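Local coordinates for protein phenol hydroxylase component phN (Pseudomonas stutzeri, PDB 3U52) that is the diiron-bearing hydroxylase component of a bacterial phenol hydroxylase and probably inserts oxygen from dioxygen into phenolic aromatic substrates, at residues K176-D181 and F196-V201; P187-T192 and I262-W267. One frame throughout, in Å; residues are numbered along the deposited sequence.

Both contacts use helix 187-216, at successive levels, and their centres lie 7 Å apart. Contact 1 sets it against helix 173-184 through three phenylalanines, beside Glu199, which binds iron, and Phe198, which lines a xenon pocket. Contact 2 joins the start of the same helix to helix 254-283 through one buried carboxylate. The two meet directly: Asp181 OD1 of contact 1 forms a 2.8 Å salt bridge with Lys264 NZ of contact 2, and Ser197 OG probably hydrogen-bonds Thr192 O at 3.0 Å. Trp265 also packs against contact 1, its CH2 3.4 Å from Phe178 O. Contact 1 reaches the metal site; contact 2 centres on ion pairs, while Phe188 and Leu191 of its first segment line another xenon site.

Contact 1. Residues K176-D181 and F196-V201. With FE (Fe (III) ion), chain H.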
loop_
_atom_site.group_PDB
_atom_site.type_symbol
_atom_site.label_atom_id
_atom_site.label_comp_id
_atom_site.label_asym_id
_atom_site.label_seq_id
_atom_site.Cartn_x
_atom_site.Cartn_y
_atom_site.Cartn_z
ATOM N N LYS A 176 -18.218 -17.698 -21.954
ATOM C CA LYS A 176 -17.348 -18.815 -22.334
ATOM C C LYS A 176 -17.309 -19.070 -23.857
ATOM O O LYS A 176 -16.213 -19.134 -24.453
ATOM C CB LYS A 176 -17.730 -20.086 -21.582
ATOM C CG LYS A 176 -16.649 -21.193 -21.688
ATOM C CD LYS A 176 -17.128 -22.433 -20.975
ATOM C CE LYS A 176 -16.491 -23.708 -21.536
ATOM N NZ LYS A 176 -15.057 -23.810 -21.199
ATOM N N SER A 177 -18.481 -19.192 -24.489
ATOM C CA SER A 177 -18.500 -19.434 -25.922
ATOM C C SER A 177 -17.985 -18.233 -26.742
ATOM O O SER A 177 -17.426 -18.419 -27.829
ATOM C CB SER A 177 -19.900 -19.884 -26.408
ATOM O OG SER A 177 -20.811 -18.804 -26.354
ATOM N N PHE A 178 -18.154 -17.005 -26.237
ATOM C CA PHE A 178 -17.543 -15.794 -26.871
ATOM C C PHE A 178 -16.037 -15.977 -26.984
ATOM O O PHE A 178 -15.429 -15.811 -28.069
ATOM C CB PHE A 178 -17.834 -14.510 -26.018
ATOM C CG PHE A 178 -17.175 -13.272 -26.555
ATOM C CD1 PHE A 178 -15.889 -12.935 -26.173
ATOM C CD2 PHE A 178 -17.869 -12.416 -27.417
ATOM C CE1 PHE A 178 -15.264 -11.776 -26.698
ATOM C CE2 PHE A 178 -17.276 -11.220 -27.940
ATOM C CZ PHE A 178 -15.983 -10.931 -27.621
ATOM N N PHE A 179 -15.410 -16.326 -25.857
ATOM C CA PHE A 179 -13.967 -16.492 -25.907
ATOM C C PHE A 179 -13.469 -17.803 -26.570
ATOM O O PHE A 179 -12.365 -17.816 -27.114
ATOM C CB PHE A 179 -13.330 -16.314 -24.493
ATOM C CG PHE A 179 -12.169 -15.362 -24.514
ATOM C CD1 PHE A 179 -12.369 -14.013 -24.379
ATOM C CD2 PHE A 179 -10.880 -15.838 -24.730
ATOM C CE1 PHE A 179 -11.280 -13.092 -24.462
ATOM C CE2 PHE A 179 -9.783 -14.961 -24.793
ATOM C CZ PHE A 179 -9.983 -13.588 -24.663
ATOM N N ASP A 180 -14.241 -18.891 -26.472
ATOM C CA ASP A 180 -13.919 -20.156 -27.194
ATOM C C ASP A 180 -13.942 -19.884 -28.685
ATOM O O ASP A 180 -13.100 -20.365 -29.376
ATOM C CB ASP A 180 -14.899 -21.268 -26.864
ATOM C CG ASP A 180 -14.613 -21.944 -25.535
ATOM O OD1 ASP A 180 -13.634 -21.544 -24.820
ATOM O OD2 ASP A 180 -15.364 -22.911 -25.174
ATOM N N ASP A 181 -14.900 -19.091 -29.166
ATOM C CA ASP A 181 -15.014 -18.711 -30.581
ATOM C C ASP A 181 -13.736 -18.007 -31.016
ATOM O O ASP A 181 -13.098 -18.425 -31.989
ATOM C CB ASP A 181 -16.296 -17.866 -30.733
ATOM C CG ASP A 181 -16.693 -17.553 -32.189
ATOM O OD1 ASP A 181 -15.860 -17.590 -33.099
ATOM O OD2 ASP A 181 -17.876 -17.199 -32.392
ATOM N N PHE A 196 -8.861 -5.436 -31.127
ATOM C CA PHE A 196 -9.575 -4.313 -31.681
ATOM C C PHE A 196 -11.016 -4.187 -31.144
ATOM O O PHE A 196 -11.352 -3.163 -30.548
ATOM C CB PHE A 196 -9.496 -4.295 -33.207
ATOM C CG PHE A 196 -10.409 -3.282 -33.834
ATOM C CD1 PHE A 196 -10.087 -1.941 -33.818
ATOM C CD2 PHE A 196 -11.646 -3.674 -34.374
ATOM C CE1 PHE A 196 -10.956 -1.002 -34.378
ATOM C CE2 PHE A 196 -12.528 -2.721 -34.909
ATOM C CZ PHE A 196 -12.178 -1.407 -34.929
ATOM N N SER A 197 -11.850 -5.215 -31.293
ATOM C CA SER A 197 -13.278 -5.116 -30.951
ATOM C C SER A 197 -13.541 -5.017 -29.436
ATOM O O SER A 197 -14.299 -4.152 -28.980
ATOM C CB SER A 197 -14.067 -6.289 -31.605
ATOM O OG SER A 197 -13.891 -6.277 -33.028
ATOM N N PHE A 198 -12.895 -5.869 -28.655
ATOM C CA PHE A 198 -13.084 -5.967 -27.210
ATOM C C PHE A 198 -12.272 -4.828 -26.573
ATOM O O PHE A 198 -12.840 -3.916 -25.945
ATOM C CB PHE A 198 -12.518 -7.332 -26.782
ATOM C CG PHE A 198 -13.160 -7.992 -25.571
ATOM C CD1 PHE A 198 -14.446 -7.732 -25.161
ATOM C CD2 PHE A 198 -12.456 -8.994 -24.891
ATOM C CE1 PHE A 198 -14.971 -8.425 -24.018
ATOM C CE2 PHE A 198 -13.010 -9.696 -23.784
ATOM C CZ PHE A 198 -14.236 -9.403 -23.353
ATOM N N GLU A 199 -10.948 -4.856 -26.775
ATOM C CA GLU A 199 -10.009 -3.980 -26.029
ATOM C C GLU A 199 -9.943 -2.563 -26.485
ATOM O O GLU A 199 -9.377 -1.750 -25.785
ATOM C CB GLU A 199 -8.572 -4.492 -26.077
ATOM C CG GLU A 199 -8.369 -5.812 -25.383
ATOM C CD GLU A 199 -8.287 -5.641 -23.876
ATOM O OE1 GLU A 199 -7.244 -5.955 -23.285
ATOM O OE2 GLU A 199 -9.276 -5.172 -23.282
ATOM N N TYR A 200 -10.429 -2.263 -27.677
ATOM C CA TYR A 200 -10.396 -0.913 -28.141
ATOM C C TYR A 200 -11.802 -0.335 -28.283
ATOM O O TYR A 200 -12.131 0.663 -27.643
ATOM C CB TYR A 200 -9.583 -0.773 -29.436
ATOM C CG TYR A 200 -9.447 0.662 -29.834
ATOM C CD1 TYR A 200 -10.224 1.201 -30.833
ATOM C CD2 TYR A 200 -8.564 1.498 -29.160
ATOM C CE1 TYR A 200 -10.124 2.575 -31.165
ATOM C CE2 TYR A 200 -8.457 2.823 -29.467
ATOM C CZ TYR A 200 -9.231 3.370 -30.477
ATOM O OH TYR A 200 -9.084 4.726 -30.793
ATOM N N VAL A 201 -12.623 -0.935 -29.120
ATOM C CA VAL A 201 -13.943 -0.416 -29.361
ATOM C C VAL A 201 -14.916 -0.490 -28.146
ATOM O O VAL A 201 -15.583 0.507 -27.834
ATOM C CB VAL A 201 -14.579 -1.039 -30.604
ATOM C CG1 VAL A 201 -16.001 -0.443 -30.833
ATOM C CG2 VAL A 201 -13.701 -0.740 -31.813
HETATM FE FE FE H . -6.832 -5.338 -21.272
#
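Phe198 meets two phenylalanines of the neighbouring helix, Phe178 and Phe179. Phe178 CE1 stands over the centre of one face of the Phe198 ring; the nearest atoms of the two side chains are Phe178 CE1 and Phe198 CZ, 4.2 Å apart. The two ring planes are inclined at 44° with centroids 5.1 Å apart, an oblique pairing. Phe179 instead presents its rim: Phe198 CE2 lies in the plane of the Phe179 ring, 3.9 Å from Phe179 CE1. Phe198 reaches both because its CG is turned anti to the backbone N (chi1 -150°), and its ring also lines a xenon site. The next residue, Glu199, leaves the helix in another direction, with a chain bent at chi2 (-79°), and binds iron through OE1 at 2.1 Å; OE2 stays 3.2 Å from the metal. Glu233 and His236 are further ligands of this iron. Around Phe198 and Glu199 the helix widens into a pi-type turn, supported by the 2.9 Å bond from Val201 N to Phe196 O. Helix 173-184 is thereby packed on helix 187-216, while Phe178 also touches helix 254-283 and Phe179 touches helix 105-121.

Contact 2. Residues P187-T192 and I262-W267; sequences PFEFLT and IDKWFW
Glu189 OE1 receives two donors from adjacent residues of the facing helix, Lys264 and Trp265. Lys264 NZ forms a salt bridge with Glu189 OE1 at 2.8 Å, approaching on the syn side, somewhat out of the carboxylate plane. Trp265 NE1 takes the anti lone pair of the same oxygen at 3.0 Å, with an N-H...O angle of 162°. That oxygen lies close to the indole plane, so the acid meets the ring at its edge; the carboxylate itself is turned 71° from the ring. Glu189 reaches across to helix 254-283 with CG anti to the backbone N (chi1 -176°) and the chain extended beyond. With an alanine here the carboxylate is gone, which would probably leave the Trp265 N-H without its acceptor in a buried interface and Lys264 with one carboxylate fewer.

Lys264 also pairs with Asp181 and Glu443, so its ammonium lies among three carboxylates, a setting likely to stabilise its positive charge. Its CE rests 3.2 Å above one face of the Trp265 ring, offset toward the rim. On the helix bearing Glu189, Thr192 OG1 bonds back to Phe188 O at 2.9 Å; Thr192 N reaches that carbonyl from the opposite face. Farther out, Trp265 meets Phe178 edge-to-face and touches Ala193 and Ser197.

Helix 187-216, which carries Glu199, is one of four helices supplying iron ligands, the four-helix diiron core of this hydroxylase family; helix 254-283 packs against it without contributing a ligand.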
loop_
_atom_site.group_PDB
_atom_site.type_symbol
_atom_site.label_atom_id
_atom_site.label_comp_id
_atom_site.label_asym_id
_atom_site.label_seq_id
_atom_site.Cartn_x
_atom_site.Cartn_y
_atom_site.Cartn_z
ATOM N N PRO A 187 -5.116 -16.572 -35.808
ATOM C CA PRO A 187 -4.482 -15.468 -35.077
ATOM C C PRO A 187 -4.923 -14.040 -35.473
ATOM O O PRO A 187 -5.103 -13.199 -34.595
ATOM C CB PRO A 187 -2.961 -15.688 -35.328
ATOM C CG PRO A 187 -2.911 -16.545 -36.609
ATOM C CD PRO A 187 -4.148 -17.377 -36.593
ATOM N N PHE A 188 -5.127 -13.769 -36.761
ATOM C CA PHE A 188 -5.639 -12.455 -37.156
ATOM C C PHE A 188 -7.047 -12.171 -36.662
ATOM O O PHE A 188 -7.353 -11.015 -36.268
ATOM C CB PHE A 188 -5.498 -12.214 -38.667
ATOM C CG PHE A 188 -4.042 -12.141 -39.133
ATOM C CD1 PHE A 188 -3.496 -13.175 -39.863
ATOM C CD2 PHE A 188 -3.266 -11.025 -38.858
ATOM C CE1 PHE A 188 -2.159 -13.122 -40.285
ATOM C CE2 PHE A 188 -1.921 -10.948 -39.264
ATOM C CZ PHE A 188 -1.372 -12.023 -39.982
ATOM N N GLU A 189 -7.902 -13.185 -36.707
ATOM C CA GLU A 189 -9.284 -13.010 -36.200
ATOM C C GLU A 189 -9.243 -12.881 -34.680
ATOM O O GLU A 189 -9.927 -12.025 -34.116
ATOM C CB GLU A 189 -10.223 -14.142 -36.633
ATOM C CG GLU A 189 -11.671 -13.884 -36.177
ATOM C CD GLU A 189 -12.667 -14.933 -36.638
ATOM O OE1 GLU A 189 -13.840 -14.777 -36.285
ATOM O OE2 GLU A 189 -12.325 -15.902 -37.351
ATOM N N PHE A 190 -8.388 -13.664 -34.033
ATOM C CA PHE A 190 -8.249 -13.541 -32.559
ATOM C C PHE A 190 -7.906 -12.078 -32.214
ATOM O O PHE A 190 -8.579 -11.449 -31.359
ATOM C CB PHE A 190 -7.200 -14.488 -31.978
ATOM C CG PHE A 190 -6.969 -14.313 -30.469
ATOM C CD1 PHE A 190 -7.826 -14.879 -29.538
ATOM C CD2 PHE A 190 -5.930 -13.522 -30.005
ATOM C CE1 PHE A 190 -7.620 -14.706 -28.157
ATOM C CE2 PHE A 190 -5.724 -13.340 -28.640
ATOM C CZ PHE A 190 -6.572 -13.939 -27.723
ATOM N N LEU A 191 -6.889 -11.538 -32.880
ATOM C CA LEU A 191 -6.520 -10.131 -32.623
ATOM C C LEU A 191 -7.645 -9.136 -32.979
ATOM O O LEU A 191 -7.914 -8.163 -32.239
ATOM C CB LEU A 191 -5.207 -9.791 -33.326
ATOM C CG LEU A 191 -3.957 -9.638 -32.437
ATOM C CD1 LEU A 191 -3.935 -10.269 -30.994
ATOM C CD2 LEU A 191 -2.737 -9.923 -33.241
ATOM N N THR A 192 -8.339 -9.371 -34.090
ATOM C CA THR A 192 -9.418 -8.464 -34.477
ATOM C C THR A 192 -10.559 -8.515 -33.477
ATOM O O THR A 192 -11.178 -7.481 -33.181
ATOM C CB THR A 192 -9.906 -8.734 -35.924
ATOM O OG1 THR A 192 -8.802 -8.507 -36.816
ATOM C CG2 THR A 192 -11.068 -7.786 -36.299
ATOM N N ILE A 262 -15.347 -7.446 -38.202
ATOM C CA ILE A 262 -15.901 -6.315 -37.436
ATOM C C ILE A 262 -17.423 -6.575 -37.247
ATOM O O ILE A 262 -17.951 -6.447 -36.153
ATOM C CB ILE A 262 -15.608 -4.973 -38.139
ATOM C CG1 ILE A 262 -14.123 -4.553 -37.973
ATOM C CG2 ILE A 262 -16.537 -3.871 -37.684
ATOM C CD1 ILE A 262 -13.721 -3.341 -38.822
ATOM N N ASP A 263 -18.125 -6.931 -38.310
ATOM C CA ASP A 263 -19.565 -7.208 -38.193
ATOM C C ASP A 263 -19.856 -8.339 -37.193
ATOM O O ASP A 263 -20.748 -8.192 -36.341
ATOM C CB ASP A 263 -20.123 -7.606 -39.553
ATOM C CG ASP A 263 -20.165 -6.452 -40.568
ATOM O OD1 ASP A 263 -20.293 -6.771 -41.783
ATOM O OD2 ASP A 263 -20.067 -5.247 -40.217
ATOM N N LYS A 264 -19.112 -9.453 -37.292
ATOM C CA LYS A 264 -19.267 -10.614 -36.340
ATOM C C LYS A 264 -18.960 -10.240 -34.857
ATOM O O LYS A 264 -19.759 -10.505 -33.935
ATOM C CB LYS A 264 -18.341 -11.753 -36.753
ATOM C CG LYS A 264 -18.348 -12.951 -35.792
ATOM C CD LYS A 264 -17.350 -14.020 -36.240
ATOM C CE LYS A 264 -17.147 -14.937 -35.058
ATOM N NZ LYS A 264 -16.218 -16.070 -35.482
ATOM N N TRP A 265 -17.836 -9.568 -34.631
ATOM C CA TRP A 265 -17.380 -9.368 -33.273
ATOM C C TRP A 265 -18.045 -8.163 -32.653
ATOM O O TRP A 265 -18.198 -8.112 -31.458
ATOM C CB TRP A 265 -15.830 -9.271 -33.241
ATOM C CG TRP A 265 -15.316 -10.696 -33.432
ATOM C CD1 TRP A 265 -14.769 -11.218 -34.557
ATOM C CD2 TRP A 265 -15.426 -11.791 -32.486
ATOM N NE1 TRP A 265 -14.513 -12.569 -34.379
ATOM C CE2 TRP A 265 -14.873 -12.924 -33.100
ATOM C CE3 TRP A 265 -15.878 -11.888 -31.156
ATOM C CZ2 TRP A 265 -14.781 -14.191 -32.441
ATOM C CZ3 TRP A 265 -15.806 -13.156 -30.492
ATOM C CH2 TRP A 265 -15.260 -14.273 -31.149
ATOM N N PHE A 266 -18.416 -7.174 -33.466
ATOM C CA PHE A 266 -19.344 -6.160 -32.952
ATOM C C PHE A 266 -20.543 -6.854 -32.354
ATOM O O PHE A 266 -20.940 -6.533 -31.208
ATOM C CB PHE A 266 -19.862 -5.167 -34.021
ATOM C CG PHE A 266 -20.972 -4.296 -33.501
ATOM C CD1 PHE A 266 -22.299 -4.525 -33.886
ATOM C CD2 PHE A 266 -20.683 -3.297 -32.543
ATOM C CE1 PHE A 266 -23.335 -3.758 -33.357
ATOM C CE2 PHE A 266 -21.740 -2.485 -32.032
ATOM C CZ PHE A 266 -23.058 -2.760 -32.417
ATOM N N TRP A 267 -21.140 -7.771 -33.114
ATOM C CA TRP A 267 -22.426 -8.332 -32.729
ATOM C C TRP A 267 -22.287 -9.311 -31.543
ATOM O O TRP A 267 -23.022 -9.226 -30.575
ATOM C CB TRP A 267 -23.208 -8.915 -33.918
ATOM C CG TRP A 267 -24.589 -9.299 -33.435
ATOM C CD1 TRP A 267 -25.023 -10.540 -33.092
ATOM C CD2 TRP A 267 -25.706 -8.418 -33.248
ATOM N NE1 TRP A 267 -26.320 -10.479 -32.674
ATOM C CE2 TRP A 267 -26.763 -9.187 -32.748
ATOM C CE3 TRP A 267 -25.897 -7.043 -33.428
ATOM C CZ2 TRP A 267 -28.037 -8.633 -32.434
ATOM C CZ3 TRP A 267 -27.159 -6.488 -33.125
ATOM C CH2 TRP A 267 -28.203 -7.279 -32.641
#